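Long-range contact in hypothetical aldose 1-epimerase (Klebsiella pneumoniae subsp. pneumoniae MGH 78578, PDB 3TY1), which probably binds carbohydrate and may act as an aldose 1-epimerase of the galactose mutarotase type: residues G47-T60 and L63-F77. Residues are numbered along the deposited sequence; the frame is centred on the assembly and turned at random.
Sequences GSKILTIHSKDGLT and LSPTRGMNLLRIEGF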
loop_
_atom_site.group_PDB
_atom_site.type_symbol
_atom_site.label_atom_id
_atom_site.label_comp_id
_atom_site.label_asym_id
_atom_site.label_seq_id
_atom_site.Cartn_x
_atom_site.Cartn_y
_atom_site.Cartn_z
ATOM N N GLY A 47 -4.176 -8.832 -9.320
ATOM C CA GLY A 47 -4.778 -7.668 -9.972
ATOM C C GLY A 47 -3.900 -6.972 -11.000
ATOM O O GLY A 47 -4.385 -6.118 -11.691
ATOM N N SER A 48 -2.619 -7.343 -11.112
ATOM C CA SER A 48 -1.722 -6.748 -12.083
ATOM C C SER A 48 -2.116 -7.128 -13.487
ATOM O O SER A 48 -2.502 -8.257 -13.722
ATOM C CB SER A 48 -0.286 -7.212 -11.875
ATOM O OG SER A 48 0.251 -6.659 -10.678
ATOM N N LYS A 49 -2.024 -6.180 -14.423
ATOM C CA LYS A 49 -2.297 -6.497 -15.824
ATOM C C LYS A 49 -1.020 -6.552 -16.668
ATOM O O LYS A 49 -0.051 -5.822 -16.402
ATOM C CB LYS A 49 -3.178 -5.440 -16.401
ATOM C CG LYS A 49 -4.571 -5.313 -15.816
ATOM C CD LYS A 49 -5.290 -4.077 -16.381
ATOM C CE LYS A 49 -4.836 -2.757 -15.698
ATOM N NZ LYS A 49 -5.431 -1.550 -16.324
ATOM N N ILE A 50 -1.036 -7.423 -17.669
ATOM C CA ILE A 50 -0.057 -7.416 -18.749
ATOM C C ILE A 50 -0.806 -7.236 -20.058
ATOM O O ILE A 50 -1.996 -7.621 -20.178
ATOM C CB ILE A 50 0.860 -8.674 -18.818
ATOM C CG1 ILE A 50 0.076 -9.965 -18.901
ATOM C CG2 ILE A 50 1.847 -8.655 -17.628
ATOM C CD1 ILE A 50 0.957 -11.179 -19.214
ATOM N N LEU A 51 -0.121 -6.620 -21.020
ATOM C CA LEU A 51 -0.688 -6.391 -22.338
ATOM C C LEU A 51 0.398 -6.804 -23.318
ATOM O O LEU A 51 1.528 -6.291 -23.252
ATOM C CB LEU A 51 -1.115 -4.933 -22.483
ATOM C CG LEU A 51 -1.626 -4.412 -23.817
ATOM C CD1 LEU A 51 -2.832 -5.170 -24.280
ATOM C CD2 LEU A 51 -1.967 -2.860 -23.648
ATOM N N THR A 52 0.060 -7.731 -24.204
ATOM C CA THR A 52 1.018 -8.349 -25.081
ATOM C C THR A 52 0.616 -8.285 -26.548
ATOM O O THR A 52 -0.516 -8.637 -26.906
ATOM C CB THR A 52 1.165 -9.847 -24.710
ATOM O OG1 THR A 52 1.452 -9.977 -23.292
ATOM C CG2 THR A 52 2.290 -10.474 -25.553
ATOM N N ILE A 53 1.547 -7.888 -27.401
ATOM C CA ILE A 53 1.417 -8.075 -28.834
ATOM C C ILE A 53 2.107 -9.410 -29.166
ATOM O O ILE A 53 3.317 -9.531 -28.994
ATOM C CB ILE A 53 2.121 -6.989 -29.645
ATOM C CG1 ILE A 53 1.497 -5.615 -29.340
ATOM C CG2 ILE A 53 2.056 -7.398 -31.179
ATOM C CD1 ILE A 53 2.316 -4.389 -29.920
ATOM N N HIS A 54 1.335 -10.404 -29.602
ATOM C CA HIS A 54 1.896 -11.700 -29.987
ATOM C C HIS A 54 2.055 -11.713 -31.501
ATOM O O HIS A 54 1.089 -11.501 -32.219
ATOM C CB HIS A 54 0.971 -12.857 -29.636
ATOM C CG HIS A 54 0.698 -13.030 -28.172
ATOM N ND1 HIS A 54 1.482 -13.831 -27.355
ATOM C CD2 HIS A 54 -0.304 -12.549 -27.382
ATOM C CE1 HIS A 54 0.978 -13.827 -26.129
ATOM N NE2 HIS A 54 -0.106 -13.062 -26.114
ATOM N N SER A 55 3.253 -11.985 -31.988
ATOM C CA SER A 55 3.513 -12.076 -33.418
ATOM C C SER A 55 3.816 -13.516 -33.821
ATOM O O SER A 55 4.463 -14.257 -33.058
ATOM C CB SER A 55 4.694 -11.204 -33.748
ATOM O OG SER A 55 4.340 -9.839 -33.661
ATOM N N LYS A 56 3.389 -13.912 -35.015
ATOM C CA LYS A 56 3.780 -15.227 -35.499
ATOM C C LYS A 56 5.280 -15.201 -35.883
ATOM O O LYS A 56 6.037 -16.025 -35.373
ATOM C CB LYS A 56 2.908 -15.704 -36.668
ATOM C CG LYS A 56 3.166 -17.186 -37.043
ATOM C CD LYS A 56 2.036 -17.804 -37.886
ATOM C CE LYS A 56 1.846 -17.077 -39.217
ATOM N NZ LYS A 56 0.830 -17.715 -40.095
ATOM N N ASP A 57 5.698 -14.194 -36.677
ATOM C CA ASP A 57 7.010 -14.087 -37.294
ATOM C C ASP A 57 7.690 -12.735 -36.994
ATOM O O ASP A 57 8.312 -12.163 -37.864
ATOM C CB ASP A 57 6.800 -14.228 -38.827
ATOM C CG ASP A 57 5.708 -13.275 -39.361
ATOM O OD1 ASP A 57 5.328 -12.342 -38.629
ATOM O OD2 ASP A 57 5.204 -13.453 -40.483
ATOM N N GLY A 58 7.514 -12.197 -35.800
ATOM C CA GLY A 58 8.055 -10.897 -35.474
ATOM C C GLY A 58 8.406 -10.851 -34.022
ATOM O O GLY A 58 8.867 -11.845 -33.484
ATOM N N LEU A 59 8.158 -9.704 -33.401
ATOM C CA LEU A 59 8.432 -9.518 -31.995
ATOM C C LEU A 59 7.181 -9.797 -31.170
ATOM O O LEU A 59 6.080 -9.324 -31.506
ATOM C CB LEU A 59 8.894 -8.103 -31.714
ATOM C CG LEU A 59 10.205 -7.599 -32.329
ATOM C CD1 LEU A 59 10.492 -6.155 -31.844
ATOM C CD2 LEU A 59 11.333 -8.579 -31.948
ATOM N N THR A 60 7.375 -10.478 -30.047
ATOM C CA THR A 60 6.324 -10.625 -29.064
ATOM C C THR A 60 6.684 -9.643 -27.953
ATOM O O THR A 60 7.782 -9.702 -27.366
ATOM C CB THR A 60 6.140 -12.072 -28.579
ATOM O OG1 THR A 60 5.614 -12.833 -29.661
ATOM C CG2 THR A 60 5.098 -12.126 -27.394
ATOM N N LEU A 63 4.007 -5.734 -22.118
ATOM C CA LEU A 63 4.127 -4.566 -21.234
ATOM C C LEU A 63 3.115 -4.679 -20.111
ATOM O O LEU A 63 2.228 -5.502 -20.190
ATOM C CB LEU A 63 4.024 -3.284 -22.017
ATOM C CG LEU A 63 2.844 -2.865 -22.832
ATOM C CD1 LEU A 63 1.808 -2.277 -21.837
ATOM C CD2 LEU A 63 3.226 -1.816 -23.845
ATOM N N SER A 64 3.260 -3.866 -19.071
ATOM C CA SER A 64 2.346 -3.882 -17.945
ATOM C C SER A 64 1.697 -2.523 -17.696
ATOM O O SER A 64 2.369 -1.603 -17.232
ATOM C CB SER A 64 3.052 -4.358 -16.676
ATOM O OG SER A 64 2.113 -4.283 -15.626
ATOM N N PRO A 65 0.380 -2.393 -17.967
ATOM C CA PRO A 65 -0.326 -1.158 -17.657
ATOM C C PRO A 65 -0.399 -0.826 -16.170
ATOM O O PRO A 65 -0.527 0.336 -15.796
ATOM C CB PRO A 65 -1.722 -1.432 -18.199
ATOM C CG PRO A 65 -1.460 -2.407 -19.338
ATOM C CD PRO A 65 -0.462 -3.290 -18.788
ATOM N N THR A 66 -0.367 -1.839 -15.314
ATOM C CA THR A 66 -0.356 -1.632 -13.881
ATOM C C THR A 66 0.943 -0.979 -13.421
ATOM O O THR A 66 0.948 -0.236 -12.433
ATOM C CB THR A 66 -0.534 -2.988 -13.196
ATOM O OG1 THR A 66 -1.740 -3.556 -13.692
ATOM C CG2 THR A 66 -0.625 -2.861 -11.664
ATOM N N ARG A 67 2.051 -1.312 -14.110
ATOM C CA ARG A 67 3.391 -0.824 -13.777
ATOM C C ARG A 67 3.879 0.201 -14.812
ATOM O O ARG A 67 4.854 -0.030 -15.521
ATOM C CB ARG A 67 4.341 -2.026 -13.648
ATOM C CG ARG A 67 3.924 -3.021 -12.503
ATOM C CD ARG A 67 4.912 -4.152 -12.301
ATOM N NE ARG A 67 6.236 -3.607 -12.020
ATOM C CZ ARG A 67 6.625 -3.005 -10.903
ATOM N NH1 ARG A 67 5.811 -2.912 -9.830
ATOM N NH2 ARG A 67 7.857 -2.474 -10.869
ATOM N N GLY A 68 3.087 1.271 -14.973
ATOM C CA GLY A 68 3.442 2.477 -15.760
ATOM C C GLY A 68 3.717 2.266 -17.235
ATOM O O GLY A 68 4.382 3.069 -17.850
HETATM N N MSE A 69 3.189 1.175 -17.784
HETATM C CA MSE A 69 3.474 0.762 -19.165
HETATM C C MSE A 69 4.938 0.368 -19.388
HETATM O O MSE A 69 5.430 0.359 -20.536
HETATM C CB MSE A 69 3.012 1.809 -20.181
HETATM C CG MSE A 69 1.640 2.368 -19.987
HETATM SE SE MSE A 69 0.190 1.208 -20.334
HETATM C CE MSE A 69 0.317 0.961 -22.295
ATOM N N ASN A 70 5.617 -0.031 -18.318
ATOM C CA ASN A 70 6.965 -0.600 -18.430
ATOM C C ASN A 70 6.912 -1.783 -19.393
ATOM O O ASN A 70 5.911 -2.540 -19.436
ATOM C CB ASN A 70 7.421 -1.193 -17.076
ATOM C CG ASN A 70 7.821 -0.165 -16.027
ATOM O OD1 ASN A 70 7.967 1.041 -16.304
ATOM N ND2 ASN A 70 7.989 -0.663 -14.758
ATOM N N LEU A 71 8.022 -2.011 -20.088
ATOM C CA LEU A 71 8.156 -3.091 -21.031
ATOM C C LEU A 71 8.774 -4.237 -20.244
ATOM O O LEU A 71 9.845 -4.114 -19.652
ATOM C CB LEU A 71 9.022 -2.713 -22.236
ATOM C CG LEU A 71 8.672 -1.393 -22.978
ATOM C CD1 LEU A 71 9.584 -1.225 -24.177
ATOM C CD2 LEU A 71 7.196 -1.351 -23.374
ATOM N N LEU A 72 8.098 -5.373 -20.251
ATOM C CA LEU A 72 8.584 -6.519 -19.476
ATOM C C LEU A 72 9.582 -7.383 -20.247
ATOM O O LEU A 72 10.631 -7.776 -19.728
ATOM C CB LEU A 72 7.408 -7.396 -19.063
ATOM C CG LEU A 72 6.319 -6.795 -18.145
ATOM C CD1 LEU A 72 5.452 -7.902 -17.515
ATOM C CD2 LEU A 72 6.823 -5.932 -17.077
ATOM N N ARG A 73 9.259 -7.627 -21.505
ATOM C CA ARG A 73 10.038 -8.541 -22.327
ATOM C C ARG A 73 9.698 -8.372 -23.800
ATOM O O ARG A 73 8.566 -8.044 -24.181
ATOM C CB ARG A 73 9.813 -9.997 -21.878
ATOM C CG ARG A 73 10.617 -11.047 -22.617
ATOM C CD ARG A 73 10.255 -12.471 -22.065
ATOM N NE ARG A 73 10.881 -12.716 -20.769
ATOM C CZ ARG A 73 10.627 -13.762 -19.976
ATOM N NH1 ARG A 73 9.724 -14.679 -20.309
ATOM N NH2 ARG A 73 11.287 -13.879 -18.839
ATOM N N ILE A 74 10.742 -8.525 -24.623
ATOM C CA ILE A 74 10.638 -8.472 -26.086
ATOM C C ILE A 74 11.293 -9.753 -26.585
ATOM O O ILE A 74 12.427 -9.998 -26.225
ATOM C CB ILE A 74 11.373 -7.297 -26.678
ATOM C CG1 ILE A 74 11.069 -5.955 -25.965
ATOM C CG2 ILE A 74 11.101 -7.227 -28.201
ATOM C CD1 ILE A 74 9.663 -5.480 -26.167
ATOM N N GLU A 75 10.576 -10.589 -27.351
ATOM C CA GLU A 75 11.080 -11.879 -27.812
ATOM C C GLU A 75 10.823 -12.027 -29.303
ATOM O O GLU A 75 9.725 -11.745 -29.781
ATOM C CB GLU A 75 10.388 -13.096 -27.127
ATOM C CG GLU A 75 10.321 -13.092 -25.587
ATOM C CD GLU A 75 9.151 -13.958 -24.956
ATOM O OE1 GLU A 75 7.923 -13.560 -24.954
ATOM O OE2 GLU A 75 9.487 -15.027 -24.389
ATOM N N GLY A 76 11.815 -12.548 -30.020
ATOM C CA GLY A 76 11.658 -12.846 -31.427
ATOM C C GLY A 76 12.984 -13.123 -32.097
ATOM O O GLY A 76 14.057 -12.880 -31.522
ATOM N N PHE A 77 12.899 -13.653 -33.305
ATOM C CA PHE A 77 14.062 -13.913 -34.138
ATOM C C PHE A 77 15.167 -14.727 -33.441
ATOM O O PHE A 77 16.347 -14.493 -33.687
ATOM C CB PHE A 77 14.596 -12.578 -34.670
ATOM C CG PHE A 77 13.558 -11.774 -35.426
ATOM C CD1 PHE A 77 13.314 -12.031 -36.779
ATOM C CD2 PHE A 77 12.795 -10.789 -34.779
ATOM C CE1 PHE A 77 12.366 -11.282 -37.496
ATOM C CE2 PHE A 77 11.821 -10.051 -35.479
ATOM C CZ PHE A 77 11.612 -10.303 -36.853
HETATM O O HOH W 1 10.283 -13.906 -34.568
HETATM O O HOH W 2 7.895 -13.523 -31.329
HETATM O O HOH W 3 7.232 -10.785 -24.744
#
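Leu51 and Leu63 face each other as an antiparallel hydrogen-bonded pair, Leu51 N to Leu63 O at 2.7 Å and Leu63 N to Leu51 O at 2.8 Å. This is the tight end of the contact, at the open end of the hairpin of strands 49-55 and 60-64, away from its turn. Next to this pair, side-chain hydroxyls serve both backbone groups of Lys49. Ser64 OG, anti to its own backbone N (chi1 177°), donates to Lys49 O at 2.8 Å, almost straight along the C=O axis. Lys49 N in turn donates to Thr66 OG1 at 2.7 Å. Pro65 lies alongside, its CD against Lys49 O and its CG 4.0 Å from Leu51 CB. Leu51 also touches Ile161 of strand 159-169, in the ten-stranded sheet, while the Lys49 amine reaches out to a salt bridge with Asp15.

At the other end strand 70-76 pairs with Thr60, beyond a classic beta bulge at Leu72 and Arg73 facing Thr62. Thr60 and Glu75 exchange two backbone bonds, and Leu59 CD1 rests on Ile74 CG2. The other branch, Leu59 CD2, meets the edge of the Phe77 ring in its plane, 3.9 Å from CE2. Leu59 and Ile74 are buried, but water lies around the polar atoms nearby: one links Gly58 O to Phe77 N, another joins Gly58 O, Thr60 OG1 and Glu75 O.

Strand 60-64 is thus the middle of an antiparallel three-strand meander in the supersandwich fold, bonded to 49-55 near Leu63 and to 70-76 at Thr60. Hydroxyls satisfy both backbone groups of buried Lys49, whereas at the turn end water takes part in satisfying Gly58 O and Phe77 N.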